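Local coordinates for glutamyl-tRNA synthetase (Methanothermobacter thermautotrophicus, PDB 3AII), which probably attaches glutamate to tRNA(Glu) at the expense of ATP and, as a non-discriminating synthetase, is expected to charge tRNA(Gln) with glutamate as well, at residues Val98-Pro103 with Val280-Leu285; Arg141-Glu146 with Glu260-Gly265; Tyr305-Arg308 with Glu313-Glu316; Val411-Val416 with Val466-Gly471; Gly436-Glu441 with Gln530-Gly535. One frame throughout, in Å; residues are numbered along the deposited sequence.

From the N terminus, interaction 1 closes the longest loop, tying the first strand of the catalytic domain to helix 274-284. Nested inside that loop, interaction 2 brings the loop before helix 147-158 against the turn at 260-265. Interaction 3 follows in series, a short closure in which helix 299-310 meets the segment just after it; it touches interaction 1, since the hydroxyl of Tyr-307 packs on Asp-282. The chain then passes into the anticodon-binding region, on the other side of the molecule's centre. Here interactions 4 and 5 cross: the former packs together two non-adjacent strands of one six-stranded sheet, and the latter joins strand 437-442, paired with 422-427, to the end of strand 528-531 in the other.

Interaction 1 (Val98-Pro103 with Val280-Leu285); sequences VLRFAP and VDDHLL
Arg-100 lays the side of its guanidinium group against the carboxylate of Asp-282, two nitrogens meeting two oxygens in a side-on salt bridge. NE of Arg-100 donates to OD1 of Asp-282 at 2.9 Å, and NH2 of Arg-100 donates to OD2 of Asp-282, also at 2.9 Å. Both N-H directions are only modestly bent, near 158°. Each oxygen is approached on its syn side, but the two flat groups are twisted 39° apart. The arginine starts with CG wedged between its backbone N and carbonyl carbon (chi1 86°), then bends twice further along, which carries NE and NH2 across to the helix at about a right angle to the aspartate side chain. OD1 of Asp-282 has a second cationic mate in Arg-134, from strand 130-135, so one buried carboxylate gathers two arginines and probably offsets the charge that each brings. A methionine in place of Arg-100 would take away both N-H donors and is likely to leave OD2 of Asp-282 without this mate, with Arg-134 still facing the buried charge. Nearer the start of the strand the contact is looser: CG1 of Val-98 lies 4.2 Å from the carbonyl O of Leu-285, at the far end of the 280-285 segment. The pairing thus clamps helix 274-284 to the opening strand of the parallel, Rossmann-type sheet of class I synthetases, a strand that leads, through Ala-102, to Pro-103, the first residue of the predicted 'HIGH' region.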
# COMPACT_ATOMS: atom_id res chain seq x y z
N VAL A 98 -17.66 2.16 17.21
CA VAL A 98 -16.54 1.20 17.18
C VAL A 98 -16.36 0.67 15.76
O VAL A 98 -17.30 0.09 15.19
CB VAL A 98 -16.80 0.02 18.12
CG1 VAL A 98 -15.59 -0.95 18.13
CG2 VAL A 98 -17.11 0.51 19.52
N LEU A 99 -15.18 0.88 15.20
CA LEU A 99 -14.88 0.48 13.83
C LEU A 99 -13.72 -0.50 13.86
O LEU A 99 -13.06 -0.65 14.89
CB LEU A 99 -14.51 1.71 13.01
CG LEU A 99 -15.60 2.79 13.00
CD1 LEU A 99 -15.03 4.13 13.46
CD2 LEU A 99 -16.22 2.90 11.62
N ARG A 100 -13.48 -1.19 12.76
CA ARG A 100 -12.32 -2.07 12.72
C ARG A 100 -11.61 -1.98 11.37
O ARG A 100 -12.20 -1.56 10.36
CB ARG A 100 -12.71 -3.53 13.04
CG ARG A 100 -13.21 -4.36 11.83
CD ARG A 100 -14.50 -3.87 11.23
NE ARG A 100 -15.32 -5.00 10.77
CZ ARG A 100 -15.37 -5.45 9.52
NH1 ARG A 100 -14.64 -4.88 8.56
NH2 ARG A 100 -16.14 -6.49 9.24
N PHE A 101 -10.33 -2.34 11.38
CA PHE A 101 -9.55 -2.49 10.15
C PHE A 101 -9.09 -3.93 10.22
O PHE A 101 -8.48 -4.33 11.21
CB PHE A 101 -8.33 -1.55 10.13
CG PHE A 101 -7.37 -1.84 9.02
CD1 PHE A 101 -7.79 -1.85 7.70
CD2 PHE A 101 -6.04 -2.13 9.29
CE1 PHE A 101 -6.90 -2.14 6.66
CE2 PHE A 101 -5.14 -2.43 8.28
CZ PHE A 101 -5.57 -2.44 6.96
N ALA A 102 -9.41 -4.72 9.20
CA ALA A 102 -9.28 -6.18 9.32
C ALA A 102 -8.54 -6.82 8.14
O ALA A 102 -9.16 -7.48 7.30
CB ALA A 102 -10.66 -6.82 9.49
N PRO A 103 -7.21 -6.64 8.09
CA PRO A 103 -6.43 -7.18 6.98
C PRO A 103 -6.09 -8.65 7.18
O PRO A 103 -6.08 -9.12 8.32
CB PRO A 103 -5.14 -6.35 7.02
CG PRO A 103 -4.97 -6.04 8.50
CD PRO A 103 -6.38 -5.90 9.06
N VAL A 280 -19.10 -13.13 13.88
CA VAL A 280 -18.91 -13.44 15.29
C VAL A 280 -18.02 -12.37 15.97
O VAL A 280 -18.33 -11.89 17.08
CB VAL A 280 -18.32 -14.86 15.49
CG1 VAL A 280 -17.89 -15.07 16.94
CG2 VAL A 280 -19.36 -15.93 15.10
N ASP A 281 -16.93 -12.01 15.32
CA ASP A 281 -15.99 -11.06 15.91
C ASP A 281 -16.53 -9.64 15.91
O ASP A 281 -16.35 -8.92 16.89
CB ASP A 281 -14.64 -11.13 15.21
CG ASP A 281 -13.88 -12.39 15.58
OD1 ASP A 281 -14.32 -13.10 16.52
OD2 ASP A 281 -12.87 -12.67 14.91
N ASP A 282 -17.22 -9.24 14.85
CA ASP A 282 -17.84 -7.92 14.85
C ASP A 282 -18.81 -7.81 16.03
O ASP A 282 -18.86 -6.79 16.72
CB ASP A 282 -18.57 -7.63 13.53
CG ASP A 282 -17.63 -7.19 12.42
OD1 ASP A 282 -16.45 -6.86 12.70
OD2 ASP A 282 -18.07 -7.15 11.25
N HIS A 283 -19.58 -8.86 16.27
CA HIS A 283 -20.54 -8.80 17.37
C HIS A 283 -19.84 -8.80 18.71
O HIS A 283 -20.13 -7.96 19.56
CB HIS A 283 -21.52 -9.97 17.34
CG HIS A 283 -22.38 -10.04 18.57
ND1 HIS A 283 -23.44 -9.19 18.78
CD2 HIS A 283 -22.31 -10.84 19.66
CE1 HIS A 283 -24.00 -9.47 19.95
NE2 HIS A 283 -23.34 -10.47 20.49
N LEU A 284 -18.93 -9.74 18.92
CA LEU A 284 -18.34 -9.87 20.26
C LEU A 284 -17.45 -8.70 20.64
O LEU A 284 -17.34 -8.37 21.84
CB LEU A 284 -17.58 -11.19 20.42
CG LEU A 284 -18.43 -12.47 20.38
CD1 LEU A 284 -17.50 -13.69 20.35
CD2 LEU A 284 -19.37 -12.53 21.58
N LEU A 285 -16.82 -8.08 19.65
CA LEU A 285 -15.92 -6.95 19.90
C LEU A 285 -16.69 -5.65 19.96
O LEU A 285 -16.10 -4.60 20.20
CB LEU A 285 -14.85 -6.87 18.82
CG LEU A 285 -13.95 -8.10 18.81
CD1 LEU A 285 -13.05 -8.08 17.58
CD2 LEU A 285 -13.12 -8.17 20.09

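Interaction 2 (Arg141-Glu146 with Glu260-Gly265); sequences RRVDPE and EHPRTG
Pro-145 and Pro-262 mark the closest passage of the two backbones, their CA atoms 6.2 Å apart, and neither segment is a regular helix or strand. One is the approach to helix 147-158 in the catalytic domain, where OD2 of Asp-144 accepts a weak capping bond from N of Glu-146. The other is a tight turn between antiparallel strands 252-256 and 270-272, drawn together where the N of His-261 donates to the O of Gly-265. Between these loops the meeting is apolar. Val-143 points into the turn with its two methyls divided between neighbours: CG1 of Val-143 lies against CG of Pro-262 at 3.8 Å, while CG2 leans towards the imidazole of His-261. With CG1 anti to the backbone N (chi1 173°), it is CG1 that faces Pro-262 and CG2 that faces His-261. At the exposed margin, CG of Pro-145 rests on CB of Pro-262 at 4.0 Å, the two side chains crossing at about a right angle. The imidazole itself is fixed from both nitrogens. NE2 binds the carbonyl O of Asp-137, which suggests that the ring proton sits there, and Val-143 CG2 lies 3.9 Å from that same NE2. On the other nitrogen, ND1 of His-261 accepts from the backbone N of Arg-263 at 3.0 Å, the donor lying close to the ring plane.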
# COMPACT_ATOMS: atom_id res chain seq x y z
N ARG A 141 -2.87 -21.68 4.93
CA ARG A 141 -1.96 -21.74 3.78
C ARG A 141 -1.63 -20.38 3.18
O ARG A 141 -0.76 -20.28 2.31
CB ARG A 141 -2.52 -22.65 2.69
CG ARG A 141 -2.60 -24.11 3.10
CD ARG A 141 -2.84 -25.04 1.92
NE ARG A 141 -2.88 -26.44 2.33
CZ ARG A 141 -4.00 -27.13 2.53
NH1 ARG A 141 -5.18 -26.58 2.31
NH2 ARG A 141 -3.92 -28.40 2.91
N ARG A 142 -2.31 -19.33 3.64
CA ARG A 142 -2.13 -18.00 3.08
C ARG A 142 -1.53 -17.02 4.08
O ARG A 142 -1.64 -15.80 3.90
CB ARG A 142 -3.46 -17.44 2.57
CG ARG A 142 -4.22 -18.40 1.66
CD ARG A 142 -3.56 -18.52 0.29
NE ARG A 142 -3.98 -19.74 -0.41
CZ ARG A 142 -5.20 -19.94 -0.91
NH1 ARG A 142 -6.14 -19.02 -0.78
NH2 ARG A 142 -5.48 -21.08 -1.52
N VAL A 143 -0.91 -17.53 5.13
CA VAL A 143 -0.30 -16.67 6.12
C VAL A 143 1.18 -16.45 5.87
O VAL A 143 1.95 -17.40 5.72
CB VAL A 143 -0.46 -17.24 7.53
CG1 VAL A 143 0.33 -16.40 8.52
CG2 VAL A 143 -1.95 -17.30 7.91
N ASP A 144 1.58 -15.18 5.82
CA ASP A 144 2.99 -14.82 5.79
C ASP A 144 3.40 -14.42 7.20
O ASP A 144 2.95 -13.41 7.73
CB ASP A 144 3.21 -13.67 4.81
CG ASP A 144 4.67 -13.30 4.67
OD1 ASP A 144 4.98 -12.39 3.88
OD2 ASP A 144 5.51 -13.92 5.36
N PRO A 145 4.24 -15.24 7.83
CA PRO A 145 4.62 -15.06 9.23
C PRO A 145 5.15 -13.65 9.51
O PRO A 145 4.93 -13.12 10.60
CB PRO A 145 5.75 -16.07 9.42
CG PRO A 145 5.52 -17.09 8.39
CD PRO A 145 4.94 -16.38 7.21
N GLU A 146 5.83 -13.05 8.54
CA GLU A 146 6.42 -11.73 8.74
C GLU A 146 5.36 -10.62 8.83
O GLU A 146 5.61 -9.56 9.41
CB GLU A 146 7.45 -11.43 7.64
CG GLU A 146 6.85 -11.40 6.24
CD GLU A 146 7.88 -11.55 5.14
OE1 GLU A 146 9.09 -11.56 5.45
OE2 GLU A 146 7.47 -11.68 3.96
N GLU A 260 -0.29 -26.99 8.31
CA GLU A 260 0.36 -26.29 9.41
C GLU A 260 0.10 -24.80 9.31
O GLU A 260 0.36 -24.17 8.28
CB GLU A 260 1.87 -26.56 9.37
CG GLU A 260 2.67 -25.69 10.33
CD GLU A 260 4.17 -25.88 10.15
OE1 GLU A 260 4.58 -26.97 9.71
OE2 GLU A 260 4.92 -24.93 10.44
N HIS A 261 -0.42 -24.23 10.39
CA HIS A 261 -0.58 -22.78 10.50
C HIS A 261 0.71 -22.24 11.11
O HIS A 261 1.25 -22.84 12.03
CB HIS A 261 -1.76 -22.47 11.43
CG HIS A 261 -2.22 -21.04 11.37
ND1 HIS A 261 -1.53 -20.01 11.98
CD2 HIS A 261 -3.32 -20.49 10.81
CE1 HIS A 261 -2.18 -18.88 11.77
NE2 HIS A 261 -3.27 -19.14 11.07
N PRO A 262 1.19 -21.10 10.60
CA PRO A 262 2.48 -20.59 11.10
C PRO A 262 2.46 -20.14 12.55
O PRO A 262 3.50 -20.16 13.20
CB PRO A 262 2.78 -19.42 10.15
CG PRO A 262 2.03 -19.75 8.91
CD PRO A 262 0.77 -20.40 9.38
N ARG A 263 1.30 -19.73 13.06
CA ARG A 263 1.16 -19.41 14.48
C ARG A 263 0.81 -20.61 15.35
O ARG A 263 1.46 -20.88 16.36
CB ARG A 263 0.10 -18.33 14.71
CG ARG A 263 0.62 -16.92 14.62
CD ARG A 263 -0.44 -15.89 14.98
NE ARG A 263 -0.32 -15.39 16.35
CZ ARG A 263 -1.14 -15.71 17.35
NH1 ARG A 263 -2.17 -16.52 17.16
NH2 ARG A 263 -0.93 -15.18 18.55
N THR A 264 -0.25 -21.31 14.98
CA THR A 264 -0.82 -22.35 15.83
C THR A 264 -0.38 -23.76 15.43
O THR A 264 -0.82 -24.74 16.03
CB THR A 264 -2.35 -22.29 15.83
OG1 THR A 264 -2.83 -22.46 14.49
CG2 THR A 264 -2.83 -20.94 16.35
N GLY A 265 0.48 -23.86 14.43
CA GLY A 265 1.02 -25.16 14.04
C GLY A 265 -0.03 -26.12 13.52
O GLY A 265 -0.78 -25.79 12.61

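Interaction 3 (Tyr305-Arg308 with Glu313-Glu316); sequences YLYR and EPPE
Tyr-307 presents a face of its ring to Pro-314 and the region of its hydroxyl to Pro-315, so two consecutive prolines are laid along one aromatic side chain. The CA of Pro-314 stands over the ring 3.8 Å from the centroid of Tyr-307, only 18° from the ring normal, a CH-pi contact displaced a little towards the CD1 side. Next to it, CB of Pro-314 lies 4.0 Å from CG of Tyr-307, which extends the cover to the base of the ring. Pro-315 arrives differently. Its side chain is turned about perpendicular to that of the tyrosine, and its CD approaches the far end of the ring at a slant, 3.4 Å from CZ of Tyr-307. The same CD comes within 3.2 Å of OH of Tyr-307, a snug fit. Tyr-307 reaches this place because CG is anti to its carbonyl carbon, beside the backbone N (chi1 -76°), with the ring directed off helix 299-310 towards the returning chain. The tyrosine also packs on Ala-279 and Asp-282 of helix 274-284, and so sits between that helix and the segment that leads into strand 316-318. The contact packs the end of helix 299-310 against the chain that follows it into that strand of the catalytic domain. CA of Pro-314 and CD of Pro-315 are each bonded to an amide nitrogen, so their hydrogens are probably slightly positive, suited to the electron-rich ring and phenol oxygen, and the cohesion is one of dispersion and weak electrostatics.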
# COMPACT_ATOMS: atom_id res chain seq x y z
N TYR A 305 -27.88 -13.53 8.12
CA TYR A 305 -28.51 -14.76 8.60
C TYR A 305 -27.95 -15.25 9.92
O TYR A 305 -28.66 -15.80 10.75
CB TYR A 305 -28.40 -15.88 7.55
CG TYR A 305 -29.30 -15.66 6.36
CD1 TYR A 305 -28.82 -15.05 5.21
CD2 TYR A 305 -30.63 -16.06 6.40
CE1 TYR A 305 -29.65 -14.84 4.12
CE2 TYR A 305 -31.45 -15.86 5.31
CZ TYR A 305 -30.97 -15.25 4.19
OH TYR A 305 -31.79 -15.05 3.11
N LEU A 306 -26.64 -15.06 10.09
CA LEU A 306 -25.97 -15.44 11.33
C LEU A 306 -26.46 -14.60 12.49
O LEU A 306 -26.82 -15.12 13.54
CB LEU A 306 -24.47 -15.23 11.20
CG LEU A 306 -23.67 -16.25 10.41
CD1 LEU A 306 -22.22 -15.79 10.34
CD2 LEU A 306 -23.76 -17.62 11.06
N TYR A 307 -26.48 -13.28 12.28
CA TYR A 307 -26.94 -12.34 13.30
C TYR A 307 -28.38 -12.70 13.67
O TYR A 307 -28.73 -12.79 14.83
CB TYR A 307 -26.89 -10.90 12.80
CG TYR A 307 -25.50 -10.27 12.77
CD1 TYR A 307 -24.95 -9.72 13.92
CD2 TYR A 307 -24.77 -10.23 11.59
CE1 TYR A 307 -23.69 -9.13 13.89
CE2 TYR A 307 -23.49 -9.65 11.55
CZ TYR A 307 -22.97 -9.10 12.71
OH TYR A 307 -21.72 -8.52 12.69
N ARG A 308 -29.19 -12.92 12.64
CA ARG A 308 -30.58 -13.36 12.81
C ARG A 308 -30.71 -14.58 13.72
O ARG A 308 -31.44 -14.57 14.73
CB ARG A 308 -31.17 -13.70 11.44
CG ARG A 308 -31.65 -12.53 10.62
CD ARG A 308 -32.40 -13.04 9.40
NE ARG A 308 -33.16 -14.25 9.72
CZ ARG A 308 -33.87 -14.93 8.82
NH1 ARG A 308 -34.53 -16.02 9.19
NH2 ARG A 308 -33.93 -14.51 7.57
N GLU A 313 -28.19 -7.97 16.90
CA GLU A 313 -28.40 -6.85 16.00
C GLU A 313 -27.13 -6.58 15.21
O GLU A 313 -26.06 -6.40 15.80
CB GLU A 313 -28.80 -5.61 16.78
CG GLU A 313 -29.15 -4.42 15.90
CD GLU A 313 -29.64 -3.23 16.71
OE1 GLU A 313 -29.57 -3.30 17.96
OE2 GLU A 313 -30.09 -2.24 16.10
N PRO A 314 -27.24 -6.54 13.88
CA PRO A 314 -26.05 -6.33 13.05
C PRO A 314 -25.55 -4.90 13.16
O PRO A 314 -26.30 -4.00 13.52
CB PRO A 314 -26.56 -6.59 11.62
CG PRO A 314 -28.04 -6.86 11.74
CD PRO A 314 -28.48 -6.47 13.10
N PRO A 315 -24.27 -4.68 12.85
CA PRO A 315 -23.74 -3.31 12.78
C PRO A 315 -24.25 -2.59 11.54
O PRO A 315 -24.73 -3.22 10.60
CB PRO A 315 -22.23 -3.54 12.67
CG PRO A 315 -22.10 -4.88 12.01
CD PRO A 315 -23.26 -5.70 12.48
N GLU A 316 -24.15 -1.26 11.53
CA GLU A 316 -24.38 -0.54 10.29
C GLU A 316 -23.36 -1.00 9.25
O GLU A 316 -22.19 -1.23 9.59
CB GLU A 316 -24.28 0.98 10.50
CG GLU A 316 -25.34 1.52 11.45
CD GLU A 316 -26.75 1.44 10.87
OE1 GLU A 316 -26.88 1.52 9.63
OE2 GLU A 316 -27.71 1.31 11.65

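Interaction 4 (Val411-Val416 with Val466-Gly471); sequences VKLEVV and VIYSGG
Leu-413 and Tyr-468 are brought together by different first torsions: the leucine has CG beside its backbone N (chi1 -64°), the tyrosine has CG anti to it (chi1 -174°), and the two side chains cross at about a right angle. The setting is a six-stranded sheet that closes on itself, consistent with the beta-barrel anticodon-binding domains of the glutaminyl-tRNA synthetase type. Strands 410-416 and 464-469 are not neighbours there; each pairs with strand 472-477, and the contact spans that strand mainly through side chains. Both leucine methyls come obliquely to one corner of the aromatic ring, from the same side, CD1 of Leu-413 lying 3.8 Å from CE1 of Tyr-468, and CD2 of Leu-413 at 4.0 Å from the same CE1. CD2 also packs on the carbonyl O of Gly-471, in the turn that follows strand 464-469. Leu-473 of the intervening strand touches both Tyr-468 and Val-466, binding these patches into one apolar layer. At the other end two buried valines meet methyl to methyl, side chains again about perpendicular: CG1 of Val-415, anti to its backbone N, is 3.9 Å from CG1 of Val-466.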
# COMPACT_ATOMS: atom_id res chain seq x y z
N VAL A 411 27.79 13.48 -19.97
CA VAL A 411 28.89 13.62 -20.90
C VAL A 411 29.84 14.69 -20.36
O VAL A 411 29.41 15.76 -19.92
CB VAL A 411 28.42 13.93 -22.33
CG1 VAL A 411 27.51 15.13 -22.34
CG2 VAL A 411 29.63 14.14 -23.25
N LYS A 412 31.13 14.38 -20.35
CA LYS A 412 32.11 15.31 -19.80
C LYS A 412 32.60 16.20 -20.93
O LYS A 412 33.12 15.70 -21.92
CB LYS A 412 33.27 14.57 -19.15
CG LYS A 412 34.23 15.47 -18.41
CD LYS A 412 35.35 14.67 -17.74
CE LYS A 412 36.22 15.57 -16.89
NZ LYS A 412 37.42 14.85 -16.36
N LEU A 413 32.43 17.51 -20.76
CA LEU A 413 32.73 18.46 -21.82
C LEU A 413 33.52 19.65 -21.30
O LEU A 413 33.21 20.22 -20.25
CB LEU A 413 31.44 18.96 -22.47
CG LEU A 413 30.60 17.91 -23.20
CD1 LEU A 413 29.18 18.41 -23.47
CD2 LEU A 413 31.31 17.55 -24.50
N GLU A 414 34.55 20.04 -22.05
CA GLU A 414 35.29 21.26 -21.74
C GLU A 414 34.51 22.45 -22.25
O GLU A 414 34.00 22.42 -23.37
CB GLU A 414 36.65 21.22 -22.43
CG GLU A 414 37.43 22.49 -22.27
CD GLU A 414 38.83 22.38 -22.84
OE1 GLU A 414 39.05 21.47 -23.67
OE2 GLU A 414 39.69 23.20 -22.45
N VAL A 415 34.40 23.50 -21.44
CA VAL A 415 33.80 24.74 -21.95
C VAL A 415 34.91 25.49 -22.68
O VAL A 415 35.67 26.24 -22.07
CB VAL A 415 33.18 25.60 -20.82
CG1 VAL A 415 32.57 26.88 -21.39
CG2 VAL A 415 32.13 24.78 -20.06
N VAL A 416 35.02 25.26 -23.98
CA VAL A 416 36.11 25.83 -24.77
C VAL A 416 35.95 27.34 -24.89
O VAL A 416 34.90 27.84 -25.26
CB VAL A 416 36.14 25.21 -26.18
CG1 VAL A 416 37.20 25.89 -27.05
CG2 VAL A 416 36.39 23.70 -26.08
N VAL A 466 26.47 28.64 -23.69
CA VAL A 466 27.41 27.95 -24.57
C VAL A 466 26.68 27.46 -25.81
O VAL A 466 25.45 27.48 -25.85
CB VAL A 466 28.02 26.75 -23.86
CG1 VAL A 466 28.85 27.21 -22.65
CG2 VAL A 466 26.92 25.76 -23.44
N ILE A 467 27.46 27.04 -26.81
CA ILE A 467 26.90 26.39 -27.98
C ILE A 467 27.54 25.02 -28.13
O ILE A 467 28.77 24.88 -28.11
CB ILE A 467 27.10 27.25 -29.25
CG1 ILE A 467 26.37 28.58 -29.08
CG2 ILE A 467 26.56 26.51 -30.49
CD1 ILE A 467 26.71 29.60 -30.09
N TYR A 468 26.70 23.99 -28.23
CA TYR A 468 27.15 22.62 -28.38
C TYR A 468 27.01 22.24 -29.85
O TYR A 468 25.90 22.20 -30.38
CB TYR A 468 26.31 21.70 -27.49
CG TYR A 468 26.78 20.26 -27.43
CD1 TYR A 468 28.11 19.95 -27.22
CD2 TYR A 468 25.88 19.20 -27.59
CE1 TYR A 468 28.54 18.63 -27.17
CE2 TYR A 468 26.30 17.89 -27.55
CZ TYR A 468 27.63 17.61 -27.33
OH TYR A 468 28.07 16.30 -27.28
N SER A 469 28.13 21.99 -30.51
CA SER A 469 28.05 21.51 -31.89
C SER A 469 29.32 20.79 -32.29
O SER A 469 30.40 21.10 -31.79
CB SER A 469 27.73 22.65 -32.87
OG SER A 469 28.79 23.57 -32.96
N GLY A 470 29.17 19.79 -33.15
CA GLY A 470 30.29 18.97 -33.56
C GLY A 470 30.92 18.25 -32.39
O GLY A 470 32.09 17.87 -32.45
N GLY A 471 30.15 18.06 -31.32
CA GLY A 471 30.63 17.36 -30.15
C GLY A 471 31.51 18.23 -29.27
O GLY A 471 32.18 17.75 -28.36

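Interaction 5 (Gly436-Glu441 with Gln530-Gly535); sequences GNRVLE and QLERFG
Arg-438 and Glu-532 meet although their CA atoms are 13.1 Å apart, two long side chains reaching from opposite directions to a single oxygen. Both terminal nitrogens grip it end-on: NH2 of Arg-438 donates to OE2 of Glu-532 at 3.0 Å, the straighter bond (148°), and NH1 of Arg-438 to the same OE2 at 3.2 Å, more bent (139°). The oxygen lies near the guanidinium plane and is met almost in line with its C-O bond, the carboxylate being turned 66° from that plane. Beyond the pair, NH1 also bridges to Glu-517, NH2 binds the carbonyl of Pro-427, Phe-405 gives a cation-pi contact, and Arg-426 takes OE1 of Glu-532. Strand 437-442 belongs to the hairpin it forms with 422-427, whereas Glu-532 follows strand 528-531 of a six-stranded sheet, so the bridge ties two beta units of the anticodon-binding region. A leucine at Arg-438 would remove both donors, and OE2 of buried Glu-532 would probably lose this mate, with Glu-517 losing its bridge to NH1. Just after Glu-532 the chain makes a classic beta bulge, the O of Leu-531 accepting from N of both Phe-534 and Gly-535.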
# COMPACT_ATOMS: atom_id res chain seq x y z
N GLY A 436 20.57 28.36 2.92
CA GLY A 436 21.62 28.96 2.13
C GLY A 436 21.75 28.51 0.69
O GLY A 436 20.82 27.89 0.13
N ASN A 437 22.88 28.84 0.09
CA ASN A 437 23.08 28.61 -1.35
C ASN A 437 24.17 27.60 -1.61
O ASN A 437 25.21 27.62 -0.94
CB ASN A 437 23.46 29.91 -2.04
CG ASN A 437 22.34 30.93 -2.04
OD1 ASN A 437 21.19 30.59 -1.84
ND2 ASN A 437 22.69 32.20 -2.27
N ARG A 438 23.96 26.73 -2.60
CA ARG A 438 25.09 25.97 -3.15
C ARG A 438 26.02 26.90 -3.91
O ARG A 438 25.59 27.89 -4.50
CB ARG A 438 24.60 24.88 -4.10
CG ARG A 438 23.58 23.91 -3.53
CD ARG A 438 22.25 24.00 -4.28
NE ARG A 438 22.38 23.47 -5.64
CZ ARG A 438 21.41 23.54 -6.55
NH1 ARG A 438 21.58 23.00 -7.75
NH2 ARG A 438 20.28 24.17 -6.26
N VAL A 439 27.32 26.58 -3.88
CA VAL A 439 28.32 27.33 -4.63
C VAL A 439 28.97 26.35 -5.56
O VAL A 439 29.56 25.36 -5.13
CB VAL A 439 29.37 27.96 -3.72
CG1 VAL A 439 30.37 28.78 -4.53
CG2 VAL A 439 28.66 28.84 -2.68
N LEU A 440 28.83 26.62 -6.85
CA LEU A 440 29.38 25.76 -7.88
C LEU A 440 30.48 26.51 -8.60
O LEU A 440 30.27 27.62 -9.07
CB LEU A 440 28.30 25.40 -8.89
CG LEU A 440 27.11 24.63 -8.31
CD1 LEU A 440 26.15 24.21 -9.40
CD2 LEU A 440 27.60 23.42 -7.57
N GLU A 441 31.65 25.89 -8.67
CA GLU A 441 32.80 26.54 -9.28
C GLU A 441 33.02 26.01 -10.70
O GLU A 441 33.49 24.89 -10.89
CB GLU A 441 34.05 26.30 -8.43
CG GLU A 441 33.93 26.75 -6.98
CD GLU A 441 34.17 28.24 -6.78
OE1 GLU A 441 34.33 28.97 -7.80
OE2 GLU A 441 34.20 28.67 -5.60
N GLN A 530 15.06 17.28 -4.34
CA GLN A 530 14.69 17.53 -5.72
C GLN A 530 15.95 17.53 -6.58
O GLN A 530 16.84 18.40 -6.42
CB GLN A 530 13.95 18.87 -5.86
CG GLN A 530 13.53 19.14 -7.29
CD GLN A 530 12.60 20.33 -7.44
OE1 GLN A 530 12.41 21.11 -6.50
NE2 GLN A 530 12.01 20.47 -8.61
N LEU A 531 16.07 16.54 -7.44
CA LEU A 531 17.12 16.52 -8.45
C LEU A 531 16.59 17.36 -9.60
O LEU A 531 15.69 16.94 -10.33
CB LEU A 531 17.37 15.07 -8.87
CG LEU A 531 17.77 14.16 -7.71
CD1 LEU A 531 18.04 12.73 -8.19
CD2 LEU A 531 19.01 14.72 -6.97
N GLU A 532 17.12 18.58 -9.72
CA GLU A 532 16.47 19.57 -10.57
C GLU A 532 16.41 19.12 -12.02
O GLU A 532 17.37 18.56 -12.53
CB GLU A 532 17.20 20.90 -10.47
CG GLU A 532 17.20 21.47 -9.05
CD GLU A 532 17.48 22.94 -9.04
OE1 GLU A 532 16.63 23.71 -9.54
OE2 GLU A 532 18.54 23.34 -8.52
N ARG A 533 15.25 19.35 -12.63
CA ARG A 533 15.01 18.97 -14.03
C ARG A 533 15.06 17.46 -14.23
O ARG A 533 15.16 16.98 -15.37
CB ARG A 533 16.01 19.67 -14.97
CG ARG A 533 16.00 21.20 -14.88
CD ARG A 533 16.84 21.87 -16.00
NE ARG A 533 16.27 21.66 -17.33
CZ ARG A 533 16.76 20.82 -18.23
NH1 ARG A 533 16.17 20.68 -19.41
NH2 ARG A 533 17.85 20.11 -17.96
N PHE A 534 15.00 16.70 -13.14
CA PHE A 534 15.01 15.25 -13.23
C PHE A 534 13.85 14.65 -12.42
O PHE A 534 12.96 14.01 -12.99
CB PHE A 534 16.38 14.69 -12.80
CG PHE A 534 16.52 13.20 -12.97
CD1 PHE A 534 16.77 12.66 -14.22
CD2 PHE A 534 16.40 12.35 -11.88
CE1 PHE A 534 16.89 11.28 -14.38
CE2 PHE A 534 16.52 10.97 -12.03
CZ PHE A 534 16.77 10.44 -13.29
N GLY A 535 13.84 14.87 -11.11
CA GLY A 535 12.71 14.44 -10.29
C GLY A 535 13.01 14.49 -8.81
O GLY A 535 14.14 14.73 -8.40